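Local structure of uncharacterized protein YPL067C (Saccharomyces cerevisiae, 5KCI) at residues R38-K43 and D93-F98; V102-L107 and H168-F173; A78-S83 and S109-P114; R129-L134 and V149-N154. The protein is of unknown function but binds a sulfate in a histidine-rich site and may be linked to histidine triad proteins and amyloid toxicity. One frame throughout, in Å; residues are numbered along the deposited sequence.

From the N terminus, helix 38-51 comes first, and interaction 1 closes the first loop by setting it against residues 93-98, which follow strand 87-91. Residues 78-83 lie within that loop, yet their partner 109-114 lies beyond it, so interactions 1 and 3 cross; they sit on opposite sides of the chain's centre. Interaction 2 pairs strand 102-109 with strand 165-172 in the middle of the sheet, and it also crosses interaction 3. Interaction 4 falls wholly within the stretch that interaction 2 spans, packing helix 120-135 on edge strand 149-152. Tyr96, His104, His168 and Asn154 link interactions 1, 2 and 4, and Phe81 joins interaction 3 to both 2 and 4.

Interaction 1: R38-K43 and D93-F98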
loop_
_atom_site.group_PDB
_atom_site.type_symbol
_atom_site.label_atom_id
_atom_site.label_comp_id
_atom_site.label_asym_id
_atom_site.label_seq_id
_atom_site.Cartn_x
_atom_site.Cartn_y
_atom_site.Cartn_z
ATOM N N ARG A 38 15.577 13.655 -0.347
ATOM C CA ARG A 38 16.554 13.954 0.700
ATOM C C ARG A 38 15.855 14.455 1.962
ATOM O O ARG A 38 16.122 13.989 3.079
ATOM C CB ARG A 38 17.559 14.997 0.188
ATOM C CG ARG A 38 19.038 14.584 0.238
ATOM C CD ARG A 38 19.481 13.780 -0.991
ATOM N NE ARG A 38 20.924 13.523 -0.988
ATOM C CZ ARG A 38 21.566 12.791 -1.896
ATOM N NH1 ARG A 38 20.906 12.227 -2.900
ATOM N NH2 ARG A 38 22.879 12.618 -1.802
ATOM N N GLN A 39 14.923 15.391 1.788
ATOM C CA GLN A 39 14.216 15.978 2.921
ATOM C C GLN A 39 13.303 14.957 3.597
ATOM O O GLN A 39 13.359 14.765 4.822
ATOM C CB GLN A 39 13.428 17.189 2.432
ATOM C CG GLN A 39 12.671 17.925 3.497
ATOM C CD GLN A 39 12.173 19.258 2.996
ATOM O OE1 GLN A 39 12.942 20.050 2.449
ATOM N NE2 GLN A 39 10.879 19.511 3.160
ATOM N N MET A 40 12.447 14.289 2.819
ATOM C CA MET A 40 11.611 13.252 3.410
ATOM C C MET A 40 12.465 12.178 4.064
ATOM O O MET A 40 12.036 11.562 5.043
ATOM C CB MET A 40 10.692 12.626 2.364
ATOM C CG MET A 40 9.387 12.080 2.951
ATOM S SD MET A 40 8.046 13.293 2.959
ATOM C CE MET A 40 7.454 13.228 4.650
ATOM N N THR A 41 13.671 11.939 3.538
ATOM C CA THR A 41 14.597 11.023 4.200
ATOM C C THR A 41 15.011 11.560 5.563
ATOM O O THR A 41 15.188 10.788 6.514
ATOM C CB THR A 41 15.826 10.777 3.319
ATOM O OG1 THR A 41 15.421 10.180 2.079
ATOM C CG2 THR A 41 16.814 9.850 4.006
ATOM N N ASP A 42 15.157 12.886 5.682
ATOM C CA ASP A 42 15.463 13.492 6.979
ATOM C C ASP A 42 14.326 13.275 7.981
ATOM O O ASP A 42 14.556 12.871 9.135
ATOM C CB ASP A 42 15.745 14.989 6.801
ATOM C CG ASP A 42 17.117 15.265 6.203
ATOM O OD1 ASP A 42 18.021 14.417 6.366
ATOM O OD2 ASP A 42 17.300 16.340 5.581
ATOM N N LYS A 43 13.085 13.541 7.558
ATOM C CA LYS A 43 11.949 13.378 8.470
ATOM C C LYS A 43 11.777 11.912 8.864
ATOM O O LYS A 43 11.675 11.569 10.055
ATOM C CB LYS A 43 10.677 13.924 7.811
ATOM C CG LYS A 43 10.850 15.319 7.190
ATOM C CD LYS A 43 11.771 16.239 8.015
ATOM C CE LYS A 43 11.274 16.473 9.435
ATOM N NZ LYS A 43 12.339 17.035 10.304
ATOM N N ASP A 93 2.765 8.167 5.749
ATOM C CA ASP A 93 3.195 9.391 6.425
ATOM C C ASP A 93 4.486 9.953 5.846
ATOM O O ASP A 93 4.752 11.154 5.992
ATOM C CB ASP A 93 3.390 9.136 7.930
ATOM C CG ASP A 93 2.076 9.052 8.687
ATOM O OD1 ASP A 93 1.124 9.768 8.313
ATOM O OD2 ASP A 93 2.001 8.262 9.658
ATOM N N PHE A 94 5.297 9.114 5.214
ATOM C CA PHE A 94 6.619 9.488 4.729
ATOM C C PHE A 94 6.734 9.012 3.295
ATOM O O PHE A 94 7.524 8.126 2.967
ATOM C CB PHE A 94 7.705 8.913 5.640
ATOM C CG PHE A 94 7.578 9.391 7.066
ATOM C CD1 PHE A 94 8.044 10.644 7.440
ATOM C CD2 PHE A 94 6.948 8.610 8.014
ATOM C CE1 PHE A 94 7.913 11.091 8.740
ATOM C CE2 PHE A 94 6.807 9.055 9.321
ATOM C CZ PHE A 94 7.293 10.288 9.683
ATOM N N PRO A 95 5.955 9.613 2.396
ATOM C CA PRO A 95 5.866 9.079 1.037
ATOM C C PRO A 95 7.199 9.138 0.313
ATOM O O PRO A 95 8.055 9.983 0.601
ATOM C CB PRO A 95 4.845 9.988 0.348
ATOM C CG PRO A 95 4.368 10.978 1.348
ATOM C CD PRO A 95 5.164 10.835 2.604
ATOM N N TYR A 96 7.307 8.305 -0.723
ATOM C CA TYR A 96 8.467 8.342 -1.593
ATOM C C TYR A 96 8.369 9.526 -2.557
ATOM O O TYR A 96 7.350 10.211 -2.641
ATOM C CB TYR A 96 8.598 7.056 -2.379
ATOM C CG TYR A 96 8.821 5.792 -1.528
ATOM C CD1 TYR A 96 8.996 5.872 -0.158
ATOM C CD2 TYR A 96 8.837 4.547 -2.129
ATOM C CE1 TYR A 96 9.201 4.673 0.610
ATOM C CE2 TYR A 96 9.021 3.380 -1.387
ATOM C CZ TYR A 96 9.213 3.457 -0.037
ATOM O OH TYR A 96 9.403 2.282 0.661
ATOM N N ASN A 97 9.432 9.720 -3.331
ATOM C CA ASN A 97 9.607 10.958 -4.101
ATOM C C ASN A 97 9.055 10.744 -5.495
ATOM O O ASN A 97 9.742 10.267 -6.399
ATOM C CB ASN A 97 11.070 11.355 -4.151
ATOM C CG ASN A 97 11.271 12.725 -4.759
ATOM O OD1 ASN A 97 10.356 13.546 -4.780
ATOM N ND2 ASN A 97 12.478 12.980 -5.238
ATOM N N PHE A 98 7.792 11.124 -5.668
ATOM C CA PHE A 98 7.052 10.963 -6.905
ATOM C C PHE A 98 6.637 12.338 -7.429
ATOM O O PHE A 98 6.660 13.332 -6.706
ATOM C CB PHE A 98 5.814 10.105 -6.666
ATOM C CG PHE A 98 6.118 8.735 -6.164
ATOM C CD1 PHE A 98 7.084 7.970 -6.777
ATOM C CD2 PHE A 98 5.414 8.208 -5.101
ATOM C CE1 PHE A 98 7.363 6.694 -6.329
ATOM C CE2 PHE A 98 5.690 6.929 -4.645
ATOM C CZ PHE A 98 6.653 6.173 -5.270
#
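Met40 reaches from helix 38-51 to the loop at Phe94 and Pro95, and its flexible thioether suits it to an uneven apolar surface. Its CG lies 3.4 Å from Pro95 O, and further out SD packs on the ring carbon CD of Pro95 at 3.8 Å. CG stands anti to the backbone N (chi1 -152°), and bends at the next two torsions bring the terminal methyl round to Phe94. There CE meets both CA and ring atom CD1 of Phe94, the latter at 3.8 Å. One helical turn on, the Phe94 ring meets the backbone of Lys43, with CE1 4.0 Å from Lys43 C and CB of Lys43 close by, while the lysine's charged end turns away to a salt bridge with Glu46. An alanine in place of Met40 would probably open a gap beside Phe94 and Pro95 and leave the aromatic ring freer to shift. In the next shell, Arg36 NE binds Phe94 O, Asn92 OD1 takes the N-H of Phe94, and the His47 ring meets that of Phe94. The contact lies near the protein surface and joins the start of helix 38-51 to the connection between strands 87-91 and 102-109.

Interaction 2: V102-L107 and H168-F173. With SO4 (sulfate ion), chain D.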
loop_
_atom_site.group_PDB
_atom_site.type_symbol
_atom_site.label_atom_id
_atom_site.label_comp_id
_atom_site.label_asym_id
_atom_site.label_seq_id
_atom_site.Cartn_x
_atom_site.Cartn_y
_atom_site.Cartn_z
ATOM N N VAL A 102 0.877 12.170 -7.650
ATOM C CA VAL A 102 0.988 10.778 -7.212
ATOM C C VAL A 102 0.798 10.701 -5.705
ATOM O O VAL A 102 1.549 11.305 -4.930
ATOM C CB VAL A 102 2.332 10.178 -7.629
ATOM C CG1 VAL A 102 2.436 8.728 -7.102
ATOM C CG2 VAL A 102 2.465 10.194 -9.147
ATOM N N VAL A 103 -0.176 9.897 -5.288
ATOM C CA VAL A 103 -0.562 9.740 -3.900
ATOM C C VAL A 103 -0.041 8.383 -3.467
ATOM O O VAL A 103 -0.247 7.396 -4.175
ATOM C CB VAL A 103 -2.085 9.821 -3.752
ATOM C CG1 VAL A 103 -2.519 9.533 -2.366
ATOM C CG2 VAL A 103 -2.566 11.231 -4.163
ATOM N N HIS A 104 0.635 8.343 -2.327
ATOM C CA HIS A 104 1.299 7.120 -1.859
ATOM C C HIS A 104 0.501 6.572 -0.684
ATOM O O HIS A 104 0.533 7.145 0.416
ATOM C CB HIS A 104 2.725 7.466 -1.450
ATOM C CG HIS A 104 3.562 6.292 -1.105
ATOM N ND1 HIS A 104 4.930 6.380 -1.000
ATOM C CD2 HIS A 104 3.241 5.002 -0.844
ATOM C CE1 HIS A 104 5.422 5.201 -0.663
ATOM N NE2 HIS A 104 4.418 4.346 -0.554
ATOM N N LEU A 105 -0.215 5.485 -0.908
ATOM C CA LEU A 105 -0.993 4.830 0.138
ATOM C C LEU A 105 -0.316 3.531 0.530
ATOM O O LEU A 105 0.533 3.024 -0.193
ATOM C CB LEU A 105 -2.425 4.524 -0.316
ATOM C CG LEU A 105 -3.220 5.680 -0.916
ATOM C CD1 LEU A 105 -4.611 5.201 -1.321
ATOM C CD2 LEU A 105 -3.322 6.829 0.083
ATOM N N VAL A 106 -0.718 3.008 1.687
ATOM C CA VAL A 106 -0.254 1.719 2.192
ATOM C C VAL A 106 -1.483 0.890 2.492
ATOM O O VAL A 106 -2.393 1.354 3.182
ATOM C CB VAL A 106 0.623 1.853 3.445
ATOM C CG1 VAL A 106 1.107 0.433 3.908
ATOM C CG2 VAL A 106 1.803 2.764 3.169
ATOM N N LEU A 107 -1.506 -0.320 1.963
ATOM C CA LEU A 107 -2.551 -1.297 2.177
ATOM C C LEU A 107 -2.014 -2.439 3.033
ATOM O O LEU A 107 -1.226 -3.253 2.557
ATOM C CB LEU A 107 -3.023 -1.850 0.834
ATOM C CG LEU A 107 -3.976 -3.032 0.848
ATOM C CD1 LEU A 107 -5.298 -2.662 1.508
ATOM C CD2 LEU A 107 -4.212 -3.500 -0.611
ATOM N N HIS A 168 2.420 -1.078 -1.136
ATOM C CA HIS A 168 2.402 0.326 -1.505
ATOM C C HIS A 168 1.475 0.482 -2.707
ATOM O O HIS A 168 1.661 -0.183 -3.727
ATOM C CB HIS A 168 3.818 0.806 -1.787
ATOM C CG HIS A 168 4.712 0.705 -0.597
ATOM N ND1 HIS A 168 4.877 1.745 0.283
ATOM C CD2 HIS A 168 5.420 -0.339 -0.089
ATOM C CE1 HIS A 168 5.685 1.372 1.264
ATOM N NE2 HIS A 168 6.031 0.113 1.059
ATOM N N VAL A 169 0.441 1.301 -2.553
ATOM C CA VAL A 169 -0.573 1.502 -3.580
ATOM C C VAL A 169 -0.472 2.954 -3.984
ATOM O O VAL A 169 -0.667 3.835 -3.143
ATOM C CB VAL A 169 -1.986 1.196 -3.076
ATOM C CG1 VAL A 169 -3.021 1.515 -4.109
ATOM C CG2 VAL A 169 -2.129 -0.277 -2.644
ATOM N N LEU A 170 -0.145 3.192 -5.243
ATOM C CA LEU A 170 0.063 4.518 -5.795
ATOM C C LEU A 170 -1.106 4.864 -6.690
ATOM O O LEU A 170 -1.495 4.059 -7.539
ATOM C CB LEU A 170 1.351 4.577 -6.623
ATOM C CG LEU A 170 2.613 4.067 -5.912
ATOM C CD1 LEU A 170 3.818 4.306 -6.805
ATOM C CD2 LEU A 170 2.832 4.728 -4.591
ATOM N N LEU A 171 -1.612 6.099 -6.532
ATOM C CA LEU A 171 -2.723 6.594 -7.325
ATOM C C LEU A 171 -2.257 7.865 -7.998
ATOM O O LEU A 171 -1.741 8.749 -7.314
ATOM C CB LEU A 171 -3.934 6.923 -6.454
ATOM C CG LEU A 171 -4.469 5.819 -5.550
ATOM C CD1 LEU A 171 -5.703 6.305 -4.834
ATOM C CD2 LEU A 171 -4.736 4.574 -6.357
ATOM N N PHE A 172 -2.425 7.964 -9.320
ATOM C CA PHE A 172 -1.960 9.152 -10.033
ATOM C C PHE A 172 -3.154 10.030 -10.397
ATOM O O PHE A 172 -4.063 9.593 -11.119
ATOM C CB PHE A 172 -1.159 8.773 -11.278
ATOM C CG PHE A 172 -0.492 9.962 -11.993
ATOM C CD1 PHE A 172 -0.040 11.077 -11.296
ATOM C CD2 PHE A 172 -0.268 9.907 -13.361
ATOM C CE1 PHE A 172 0.576 12.126 -11.959
ATOM C CE2 PHE A 172 0.370 10.954 -14.020
ATOM C CZ PHE A 172 0.786 12.060 -13.307
ATOM N N PHE A 173 -3.107 11.280 -9.928
ATOM C CA PHE A 173 -4.088 12.313 -10.238
ATOM C C PHE A 173 -3.335 13.402 -11.003
ATOM O O PHE A 173 -2.787 14.316 -10.388
ATOM C CB PHE A 173 -4.719 12.884 -8.968
ATOM C CG PHE A 173 -5.457 11.881 -8.124
ATOM C CD1 PHE A 173 -4.807 11.191 -7.126
ATOM C CD2 PHE A 173 -6.801 11.673 -8.288
ATOM C CE1 PHE A 173 -5.486 10.325 -6.331
ATOM C CE2 PHE A 173 -7.484 10.807 -7.502
ATOM C CZ PHE A 173 -6.812 10.103 -6.515
HETATM S S SO4 D . 8.188 -0.797 3.871
HETATM O O1 SO4 D . 8.091 -1.483 5.181
HETATM O O2 SO4 D . 7.528 -1.506 2.791
HETATM O O3 SO4 D . 7.568 0.543 3.972
HETATM O O4 SO4 D . 9.594 -0.632 3.520
#
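The rings of His104 and His168 meet rim to rim, their planes 59° apart, across two antiparallel neighbours in the four-stranded sheet. His104 NE2 and His168 ND1 share a nearly straight hydrogen bond of 2.8 Å, in which either nitrogen could be the donor. Over one face of the His104 ring lies CD2 of Leu170 in a CH-pi contact, 4.1 Å from the centroid; Tyr96 meets the same imidazole edge-to-face and gives its backbone N-H to ND1. His168 stacks with Phe152 and uses its other nitrogen, NE2, at the ring edge to bind a sulfate, probably from the crystallisation liquor. Imidazole suits both places because its two nitrogens can link partners on different sides. The sulfate also binds Ser160, His166 and Asn154, so His168 helps to line an anion site, with His104 behind it as a second-shell partner.

Backbone bonds in both directions join Val103 to Leu171 and Leu105 to Val169. The sheet side bearing Val103, Leu105, Val169 and Leu171 is apolar: branched side chains fill it, and Val103 and Leu171 pack on helix 180-193. At the far end of the pair, CG2 of Val102 lies 3.4 Å from Phe172 CD1. On the sulfate, O2 takes the nearly straight bond from His168 NE2 at 2.8 Å, and O3 a weak one at 3.3 Å.

Interaction 3: A78-S83 and S109-P114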
loop_
_atom_site.group_PDB
_atom_site.type_symbol
_atom_site.label_atom_id
_atom_site.label_comp_id
_atom_site.label_asym_id
_atom_site.label_seq_id
_atom_site.Cartn_x
_atom_site.Cartn_y
_atom_site.Cartn_z
ATOM N N ALA A 78 -10.083 -17.484 6.247
ATOM C CA ALA A 78 -10.610 -16.426 5.395
ATOM C C ALA A 78 -9.585 -16.006 4.341
ATOM O O ALA A 78 -8.398 -15.845 4.635
ATOM C CB ALA A 78 -11.019 -15.239 6.260
ATOM N N LYS A 79 -10.053 -15.850 3.098
ATOM C CA LYS A 79 -9.217 -15.352 2.009
ATOM C C LYS A 79 -8.859 -13.887 2.233
ATOM O O LYS A 79 -9.659 -13.119 2.762
ATOM C CB LYS A 79 -9.945 -15.493 0.661
ATOM C CG LYS A 79 -9.840 -16.865 -0.022
ATOM C CD LYS A 79 -10.809 -16.986 -1.221
ATOM C CE LYS A 79 -10.339 -16.216 -2.450
ATOM N NZ LYS A 79 -11.395 -16.160 -3.541
ATOM N N ALA A 80 -7.647 -13.507 1.825
ATOM C CA ALA A 80 -7.213 -12.124 1.885
ATOM C C ALA A 80 -8.257 -11.261 1.197
ATOM O O ALA A 80 -8.824 -11.669 0.185
ATOM C CB ALA A 80 -5.863 -11.966 1.196
ATOM N N PHE A 81 -8.583 -10.124 1.807
ATOM C CA PHE A 81 -9.502 -9.122 1.263
ATOM C C PHE A 81 -10.960 -9.589 1.217
ATOM O O PHE A 81 -11.821 -8.836 0.716
ATOM C CB PHE A 81 -9.070 -8.672 -0.142
ATOM C CG PHE A 81 -7.644 -8.224 -0.208
ATOM C CD1 PHE A 81 -7.159 -7.274 0.690
ATOM C CD2 PHE A 81 -6.777 -8.769 -1.143
ATOM C CE1 PHE A 81 -5.836 -6.872 0.653
ATOM C CE2 PHE A 81 -5.461 -8.376 -1.186
ATOM C CZ PHE A 81 -4.982 -7.432 -0.286
ATOM N N SER A 82 -11.278 -10.780 1.746
ATOM C CA SER A 82 -12.638 -11.305 1.718
ATOM C C SER A 82 -13.565 -10.574 2.667
ATOM O O SER A 82 -14.780 -10.736 2.558
ATOM C CB SER A 82 -12.658 -12.782 2.108
ATOM O OG SER A 82 -12.271 -12.887 3.459
ATOM N N SER A 83 -13.024 -9.815 3.611
ATOM C CA SER A 83 -13.818 -9.077 4.579
ATOM C C SER A 83 -13.067 -7.809 4.952
ATOM O O SER A 83 -11.841 -7.826 5.045
ATOM C CB SER A 83 -14.075 -9.919 5.832
ATOM O OG SER A 83 -14.640 -9.123 6.849
ATOM N N SER A 109 -2.619 -5.929 5.231
ATOM C CA SER A 109 -3.471 -7.107 5.157
ATOM C C SER A 109 -3.124 -8.100 6.270
ATOM O O SER A 109 -1.958 -8.428 6.454
ATOM C CB SER A 109 -3.330 -7.817 3.807
ATOM O OG SER A 109 -4.169 -8.959 3.743
ATOM N N LYS A 110 -4.149 -8.550 6.992
ATOM C CA LYS A 110 -4.004 -9.596 8.004
ATOM C C LYS A 110 -3.559 -10.909 7.388
ATOM O O LYS A 110 -2.912 -11.724 8.055
ATOM C CB LYS A 110 -5.337 -9.814 8.720
ATOM C CG LYS A 110 -5.610 -8.976 9.943
ATOM C CD LYS A 110 -6.710 -9.633 10.791
ATOM C CE LYS A 110 -7.510 -8.615 11.609
ATOM N NZ LYS A 110 -8.918 -9.049 11.870
ATOM N N VAL A 111 -3.939 -11.150 6.137
ATOM C CA VAL A 111 -3.563 -12.345 5.393
ATOM C C VAL A 111 -2.403 -11.972 4.487
ATOM O O VAL A 111 -2.512 -11.063 3.649
ATOM C CB VAL A 111 -4.745 -12.891 4.577
ATOM C CG1 VAL A 111 -4.363 -14.184 3.878
ATOM C CG2 VAL A 111 -5.952 -13.108 5.465
ATOM N N ALA A 112 -1.285 -12.654 4.661
ATOM C CA ALA A 112 -0.162 -12.410 3.778
ATOM C C ALA A 112 -0.508 -12.882 2.367
ATOM O O ALA A 112 -1.269 -13.836 2.173
ATOM C CB ALA A 112 1.088 -13.127 4.312
ATOM N N LEU A 113 0.052 -12.177 1.388
ATOM C CA LEU A 113 0.029 -12.544 -0.018
ATOM C C LEU A 113 1.470 -12.737 -0.481
ATOM O O LEU A 113 2.249 -11.764 -0.482
ATOM C CB LEU A 113 -0.669 -11.472 -0.859
ATOM C CG LEU A 113 -2.137 -11.258 -0.486
ATOM C CD1 LEU A 113 -2.266 -10.051 0.419
ATOM C CD2 LEU A 113 -3.007 -11.119 -1.733
ATOM N N PRO A 114 1.909 -14.035 -0.895
ATOM C CA PRO A 114 3.335 -14.331 -1.191
ATOM C C PRO A 114 3.794 -13.822 -2.555
ATOM O O PRO A 114 4.246 -14.578 -3.429
ATOM C CB PRO A 114 3.374 -15.864 -1.113
ATOM C CG PRO A 114 2.045 -16.330 -0.577
ATOM C CD PRO A 114 1.071 -15.248 -0.860
HETATM O O HOH W 1 -6.803 -9.261 3.841
#
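Ser109 OG gives a 2.7 Å hydrogen bond to Val111 O and accepts another from a water, also 2.7 Å from it. That water takes the N-H of Phe81, whose nitrogen is 2.8 Å away, and so bridges the two loops. A small hydroxyl suits this place, since it can give one bond and accept another. Beside the bridge, Ala80 CB packs against Val111 CB at 3.7 Å, the short methyl allowing the backbones to come close. CD2 of Leu113 meets CE2 of Phe81 at 3.7 Å, while Ser109 lies near CE1. An alanine at Phe81 would probably leave a gap beside Leu113 and deprive Phe133 of its stacking partner. In the first loop, Ser82 N closes a type II turn on Lys79 O, and Ser82 OG adds a second bond to that oxygen. Ala80 O binds Arg129 of helix 120-135, and Leu113 packs on both that helix and Phe165 of strand 165-172, so the two loops join at the end of the sheet beside the helix.

Interaction 4: R129-L134 and V149-N154; sequences RMNAFL and VAWFVN. With SO4 (sulfate ion), chain D.
Met130 lies over one face of the Trp151 indole, its CG in a close CH-pi contact 3.4 Å from the centroid of the six-membered ring. SD, 4.8 Å from the same centroid, adds a Met-aromatic contact. A slim, polarisable chain suits such a flat surface. CG stands anti to the backbone N, which carries it out from the helix to the indole. Asn131 comes to the ring's edge instead: NE1 of Trp151 gives its N-H to OD1 in a 2.8 Å bond of 172°. The acceptor lies in the indole plane, but the amide is turned steeply against the ring, at 69°, and the donor stands above the carbonyl plane. This bond satisfies the one polar atom of the indole and helps to fix the ring's rotation. Leu134, a helical turn after Met130, brings CD1 within 3.5 Å of Trp151 CD1, and the same methyl reaches CG1 of Val149 at 4.5 Å. Beyond the strand's end, Asn154 ND2 gives hydrogen bonds to O4 and O2 of the sulfate. The segments of helix 120-135 and strand 149-152 run at 147°, roughly antiparallel. On the other side of the strand, Ala150 and Phe152 pack on helix 19-28, so the edge of the sheet lies between two helices.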
loop_
_atom_site.group_PDB
_atom_site.type_symbol
_atom_site.label_atom_id
_atom_site.label_comp_id
_atom_site.label_asym_id
_atom_site.label_seq_id
_atom_site.Cartn_x
_atom_site.Cartn_y
_atom_site.Cartn_z
ATOM N N ARG A 129 -4.399 -12.077 -7.092
ATOM C CA ARG A 129 -5.353 -11.701 -6.049
ATOM C C ARG A 129 -5.280 -10.216 -5.723
ATOM O O ARG A 129 -6.322 -9.543 -5.605
ATOM C CB ARG A 129 -5.108 -12.514 -4.782
ATOM C CG ARG A 129 -6.104 -12.242 -3.654
ATOM C CD ARG A 129 -7.505 -12.743 -3.988
ATOM N NE ARG A 129 -8.431 -12.550 -2.872
ATOM C CZ ARG A 129 -9.753 -12.658 -2.955
ATOM N NH1 ARG A 129 -10.341 -12.938 -4.115
ATOM N NH2 ARG A 129 -10.502 -12.460 -1.880
ATOM N N MET A 130 -4.062 -9.682 -5.557
ATOM C CA MET A 130 -3.938 -8.246 -5.310
ATOM C C MET A 130 -4.549 -7.449 -6.455
ATOM O O MET A 130 -5.285 -6.465 -6.242
ATOM C CB MET A 130 -2.466 -7.871 -5.135
ATOM C CG MET A 130 -2.248 -6.383 -4.911
ATOM S SD MET A 130 -3.059 -5.753 -3.422
ATOM C CE MET A 130 -2.029 -6.594 -2.259
ATOM N N ASN A 131 -4.225 -7.840 -7.680
ATOM C CA ASN A 131 -4.761 -7.136 -8.842
ATOM C C ASN A 131 -6.284 -7.154 -8.855
ATOM O O ASN A 131 -6.926 -6.115 -9.089
ATOM C CB ASN A 131 -4.170 -7.736 -10.122
ATOM C CG ASN A 131 -2.759 -7.248 -10.383
ATOM O OD1 ASN A 131 -2.402 -6.120 -10.039
ATOM N ND2 ASN A 131 -1.970 -8.074 -11.041
ATOM N N ALA A 132 -6.888 -8.317 -8.609
ATOM C CA ALA A 132 -8.343 -8.416 -8.591
ATOM C C ALA A 132 -8.941 -7.515 -7.525
ATOM O O ALA A 132 -9.980 -6.858 -7.754
ATOM C CB ALA A 132 -8.761 -9.862 -8.356
ATOM N N PHE A 133 -8.289 -7.450 -6.370
ATOM C CA PHE A 133 -8.775 -6.624 -5.279
ATOM C C PHE A 133 -8.814 -5.165 -5.688
ATOM O O PHE A 133 -9.825 -4.481 -5.491
ATOM C CB PHE A 133 -7.888 -6.769 -4.057
ATOM C CG PHE A 133 -8.313 -5.919 -2.894
ATOM C CD1 PHE A 133 -9.562 -6.070 -2.321
ATOM C CD2 PHE A 133 -7.457 -4.956 -2.377
ATOM C CE1 PHE A 133 -9.953 -5.276 -1.230
ATOM C CE2 PHE A 133 -7.827 -4.183 -1.292
ATOM C CZ PHE A 133 -9.076 -4.353 -0.709
ATOM N N LEU A 134 -7.689 -4.654 -6.204
ATOM C CA LEU A 134 -7.677 -3.244 -6.599
ATOM C C LEU A 134 -8.605 -2.987 -7.785
ATOM O O LEU A 134 -9.268 -1.947 -7.838
ATOM C CB LEU A 134 -6.256 -2.809 -6.913
ATOM C CG LEU A 134 -5.279 -2.914 -5.751
ATOM C CD1 LEU A 134 -3.900 -2.600 -6.229
ATOM C CD2 LEU A 134 -5.708 -1.962 -4.606
ATOM N N VAL A 149 -3.270 3.470 -11.476
ATOM C CA VAL A 149 -3.101 2.751 -10.226
ATOM C C VAL A 149 -1.907 1.822 -10.390
ATOM O O VAL A 149 -1.839 1.069 -11.370
ATOM C CB VAL A 149 -4.345 1.923 -9.864
ATOM C CG1 VAL A 149 -4.142 1.237 -8.482
ATOM C CG2 VAL A 149 -5.588 2.784 -9.852
ATOM N N ALA A 150 -0.994 1.840 -9.421
ATOM C CA ALA A 150 0.105 0.886 -9.425
ATOM C C ALA A 150 0.340 0.417 -8.004
ATOM O O ALA A 150 -0.085 1.058 -7.046
ATOM C CB ALA A 150 1.403 1.501 -9.977
ATOM N N TRP A 151 1.065 -0.688 -7.869
ATOM C CA TRP A 151 1.332 -1.176 -6.527
ATOM C C TRP A 151 2.615 -1.989 -6.536
ATOM O O TRP A 151 3.034 -2.515 -7.571
ATOM C CB TRP A 151 0.166 -2.017 -5.972
ATOM C CG TRP A 151 -0.072 -3.322 -6.664
ATOM C CD1 TRP A 151 -0.888 -3.549 -7.744
ATOM C CD2 TRP A 151 0.490 -4.609 -6.313
ATOM N NE1 TRP A 151 -0.854 -4.881 -8.090
ATOM C CE2 TRP A 151 -0.023 -5.550 -7.229
ATOM C CE3 TRP A 151 1.377 -5.036 -5.327
ATOM C CZ2 TRP A 151 0.317 -6.918 -7.187
ATOM C CZ3 TRP A 151 1.721 -6.411 -5.285
ATOM C CH2 TRP A 151 1.188 -7.321 -6.209
ATOM N N PHE A 152 3.243 -2.050 -5.358
ATOM C CA PHE A 152 4.406 -2.898 -5.183
ATOM C C PHE A 152 4.516 -3.281 -3.724
ATOM O O PHE A 152 4.012 -2.601 -2.832
ATOM C CB PHE A 152 5.712 -2.231 -5.606
ATOM C CG PHE A 152 6.008 -0.946 -4.875
ATOM C CD1 PHE A 152 5.439 0.269 -5.276
ATOM C CD2 PHE A 152 6.896 -0.932 -3.820
ATOM C CE1 PHE A 152 5.725 1.426 -4.597
ATOM C CE2 PHE A 152 7.185 0.230 -3.132
ATOM C CZ PHE A 152 6.616 1.415 -3.517
ATOM N N VAL A 153 5.236 -4.373 -3.501
ATOM C CA VAL A 153 5.544 -4.827 -2.163
ATOM C C VAL A 153 7.060 -4.847 -2.037
ATOM O O VAL A 153 7.739 -5.515 -2.822
ATOM C CB VAL A 153 4.963 -6.226 -1.897
ATOM C CG1 VAL A 153 5.446 -6.732 -0.570
ATOM C CG2 VAL A 153 3.435 -6.149 -1.928
ATOM N N ASN A 154 7.580 -4.130 -1.055
ATOM C CA ASN A 154 9.017 -4.077 -0.858
ATOM C C ASN A 154 9.563 -5.447 -0.472
ATOM O O ASN A 154 8.942 -6.200 0.286
ATOM C CB ASN A 154 9.374 -3.065 0.211
ATOM C CG ASN A 154 9.543 -1.656 -0.350
ATOM O OD1 ASN A 154 9.805 -1.485 -1.535
ATOM N ND2 ASN A 154 9.470 -0.675 0.510
HETATM S S SO4 D . 8.188 -0.797 3.871
HETATM O O1 SO4 D . 8.091 -1.483 5.181
HETATM O O2 SO4 D . 7.528 -1.506 2.791
HETATM O O3 SO4 D . 7.568 0.543 3.972
HETATM O O4 SO4 D . 9.594 -0.632 3.520
#